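Local coordinates for protein 4'-phospho-dehydrooxetanocin synthase (Bacillus megaterium, PDB 5UL3) that uses cobalamin, a [4Fe-4S] cluster and S-adenosylmethionine to contract the sugar ring of dAMP oxidatively to an oxetane aldehyde in oxetanocin A biosynthesis, at residues A[434-439]-A[446-451]. Sequence-based numbering, arbitrary orientation.
Sequences GVESGS and YGKGTT. With EDO (1,2-ethanediol), chain X.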
ATOM      1  N   GLY A 434      -0.530  -8.511  10.733  1.00 24.07           N
ATOM      2  CA  GLY A 434      -0.738  -9.696   9.918  1.00 25.73           C
ATOM      3  C   GLY A 434      -0.825 -10.981  10.722  1.00 29.30           C
ATOM      4  O   GLY A 434       0.038 -11.856  10.607  1.00 27.20           O
ATOM      5  N   VAL A 435      -1.870 -11.098  11.548  1.00 25.72           N
ATOM      6  CA  VAL A 435      -2.106 -12.317  12.334  1.00 24.61           C
ATOM      7  C   VAL A 435      -2.275 -13.527  11.414  1.00 27.77           C
ATOM      8  O   VAL A 435      -1.580 -14.546  11.557  1.00 25.88           O
ATOM      9  CB  VAL A 435      -3.338 -12.123  13.243  1.00 27.32           C
ATOM     10  CG1 VAL A 435      -3.802 -13.430  13.837  1.00 26.39           C
ATOM     11  CG2 VAL A 435      -3.033 -11.109  14.352  1.00 24.56           C
ATOM     12  N   GLU A 436      -3.243 -13.443  10.499  1.00 24.79           N
ATOM     13  CA  GLU A 436      -3.562 -14.383   9.420  1.00 25.33           C
ATOM     14  C   GLU A 436      -4.215 -15.684   9.896  1.00 25.52           C
ATOM     15  O   GLU A 436      -5.022 -16.269   9.167  1.00 25.57           O
ATOM     16  CB  GLU A 436      -2.310 -14.703   8.568  1.00 30.69           C
ATOM     17  CG  GLU A 436      -1.609 -13.484   7.897  1.00 33.47           C
ATOM     18  CD  GLU A 436      -2.542 -12.402   7.357  1.00 30.43           C
ATOM     19  OE1 GLU A 436      -2.132 -11.218   7.335  1.00 40.28           O
ATOM     20  OE2 GLU A 436      -3.675 -12.698   6.940  1.00 30.57           O
ATOM     21  N   SER A 437      -3.908 -16.144  11.106  1.00 25.27           N
ATOM     22  CA  SER A 437      -4.506 -17.403  11.546  1.00 24.52           C
ATOM     23  C   SER A 437      -4.526 -17.473  13.065  1.00 23.94           C
ATOM     24  O   SER A 437      -3.707 -16.851  13.738  1.00 25.33           O
ATOM     25  CB  SER A 437      -3.737 -18.611  10.980  1.00 26.33           C
ATOM     26  OG  SER A 437      -4.285 -19.828  11.483  1.00 26.56           O
ATOM     27  N   GLY A 438      -5.464 -18.254  13.595  1.00 26.66           N
ATOM     28  CA  GLY A 438      -5.450 -18.609  14.999  1.00 30.02           C
ATOM     29  C   GLY A 438      -5.200 -20.077  15.260  1.00 29.96           C
ATOM     30  O   GLY A 438      -5.403 -20.530  16.394  1.00 33.34           O
ATOM     31  N   SER A 439      -4.781 -20.843  14.257  1.00 28.08           N
ATOM     32  CA  SER A 439      -4.545 -22.276  14.377  1.00 27.85           C
ATOM     33  C   SER A 439      -3.057 -22.539  14.212  1.00 30.54           C
ATOM     34  O   SER A 439      -2.460 -22.121  13.216  1.00 26.45           O
ATOM     35  CB  SER A 439      -5.346 -23.037  13.317  1.00 32.48           C
ATOM     36  OG  SER A 439      -4.707 -24.260  12.976  1.00 32.03           O
ATOM     37  N   TYR A 446       1.199 -21.364   6.774  1.00 24.59           N
ATOM     38  CA  TYR A 446       1.351 -19.980   6.326  1.00 25.22           C
ATOM     39  C   TYR A 446       2.775 -19.457   6.493  1.00 28.03           C
ATOM     40  O   TYR A 446       3.067 -18.338   6.052  1.00 27.58           O
ATOM     41  CB  TYR A 446       0.364 -19.086   7.095  1.00 25.80           C
ATOM     42  CG  TYR A 446      -1.092 -19.247   6.702  1.00 31.54           C
ATOM     43  CD1 TYR A 446      -1.481 -20.102   5.670  1.00 22.69           C
ATOM     44  CD2 TYR A 446      -2.083 -18.514   7.347  1.00 26.57           C
ATOM     45  CE1 TYR A 446      -2.812 -20.230   5.312  1.00 23.17           C
ATOM     46  CE2 TYR A 446      -3.412 -18.647   7.013  1.00 24.29           C
ATOM     47  CZ  TYR A 446      -3.779 -19.488   5.985  1.00 21.33           C
ATOM     48  OH  TYR A 446      -5.105 -19.585   5.646  1.00 26.53           O
ATOM     49  N   GLY A 447       3.671 -20.239   7.095  1.00 27.97           N
ATOM     50  CA  GLY A 447       5.033 -19.795   7.321  1.00 30.76           C
ATOM     51  C   GLY A 447       5.155 -18.577   8.209  1.00 25.93           C
ATOM     52  O   GLY A 447       6.151 -17.849   8.108  1.00 29.45           O
ATOM     53  N   LYS A 448       4.184 -18.358   9.104  1.00 29.86           N
ATOM     54  CA  LYS A 448       4.147 -17.137   9.907  0.50 33.43           C
ATOM     55  C   LYS A 448       5.133 -17.159  11.066  1.00 32.65           C
ATOM     56  O   LYS A 448       5.537 -16.090  11.539  1.00 34.29           O
ATOM     57  CB  LYS A 448       2.731 -16.893  10.457  0.50 30.01           C
ATOM     58  CG  LYS A 448       1.654 -16.594   9.418  0.50 30.77           C
ATOM     59  CD  LYS A 448       1.953 -15.322   8.617  0.50 31.62           C
ATOM     60  CE  LYS A 448       2.142 -14.108   9.509  0.50 33.20           C
ATOM     61  NZ  LYS A 448       2.144 -12.850   8.697  0.50 29.78           N
ATOM     62  N   GLY A 449       5.533 -18.343  11.536  1.00 31.24           N
ATOM     63  CA  GLY A 449       6.494 -18.431  12.619  1.00 33.27           C
ATOM     64  C   GLY A 449       5.939 -18.138  13.997  1.00 39.44           C
ATOM     65  O   GLY A 449       6.698 -18.163  14.975  1.00 39.22           O
ATOM     66  N   THR A 450       4.644 -17.887  14.113  1.00 28.08           N
ATOM     67  CA  THR A 450       3.995 -17.476  15.346  1.00 27.79           C
ATOM     68  C   THR A 450       3.096 -18.580  15.886  1.00 29.89           C
ATOM     69  O   THR A 450       2.768 -19.562  15.202  1.00 32.52           O
ATOM     70  CB  THR A 450       3.167 -16.202  15.099  1.00 28.71           C
ATOM     71  OG1 THR A 450       2.284 -16.444  14.000  1.00 27.57           O
ATOM     72  CG2 THR A 450       4.060 -15.019  14.779  1.00 29.15           C
ATOM     73  N   THR A 451       2.662 -18.402  17.131  1.00 27.88           N
ATOM     74  CA  THR A 451       1.633 -19.258  17.705  1.00 28.64           C
ATOM     75  C   THR A 451       0.354 -18.463  17.927  1.00 29.19           C
ATOM     76  O   THR A 451       0.354 -17.229  17.952  1.00 29.50           O
ATOM     77  CB  THR A 451       2.066 -19.873  19.047  1.00 30.76           C
ATOM     78  OG1 THR A 451       2.198 -18.836  20.022  1.00 32.02           O
ATOM     79  CG2 THR A 451       3.394 -20.606  18.911  1.00 32.35           C
TER
HETATM   80  C1  EDO X 823      -4.296 -10.794   4.032  1.00 56.72           C
HETATM   81  O1  EDO X 823      -4.868 -11.298   5.254  1.00 38.59           O
HETATM   82  C2  EDO X 823      -2.767 -10.791   4.088  1.00 53.24           C
HETATM   83  O2  EDO X 823      -2.287  -9.897   5.111  1.00 41.89           O
HETATM   84  O   HOH W   1       0.894 -14.278  13.129  1.00 27.82           O
HETATM   85  O   HOH W   2       0.546 -10.946   7.126  1.00 38.02           O
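In the conformer described, one of two modelled, K448 has CG anti to its own carbonyl carbon and bends at chi2 (-61°) and chi3, which carries the chain past CG of E436 and delivers NZ to the backbone O of G434. That hydrogen bond, 3.0 Å from NZ to O, lies in the carbonyl plane on a lone pair. Lysine suits the place: its long flexible chain crosses from the loop to the strand and ends in an ammonium group that donates to the carbonyl. Glycine suits the receiving end, since a CB would probably be crowded by OE1 of E436 and would lie close to NZ. The chains of E436 and K448 cross, CG of the glutamate 3.9 Å from NZ of the lysine, but their charged ends do not meet: E436 OE1 and K448 NZ are 4.8 Å apart. A water bridges them, giving a proton to OE1 and accepting a weak bond from NZ. E436 ends strand 432-436 of the partial TIM barrel of the radical SAM core, and helix 440-445 leads from there to the loop of 446-451. This glutamate binds S-adenosylmethionine; in this crystal its two oxygens accept from the hydroxyls of an ethanediol, probably from the crystallisation liquor, OE1 from O2 at 2.6 Å. K448 also touches C318, a ligand of the iron-sulfur cluster. Y446 turns the edge of its ring to the strand end, CE2 3.6 Å from O of E436 and near the ring plane, while CB of S437 approaches obliquely at 4.0 Å from CE2. Tyrosine suits this buried place because its ring packs against the strand end while its OH is hydrogen-bonded to O of I474. Farther along, a second water donates to O of V435 and accepts from OG1 of T450, whose short hydroxyl side chain is joined to the strand through this water.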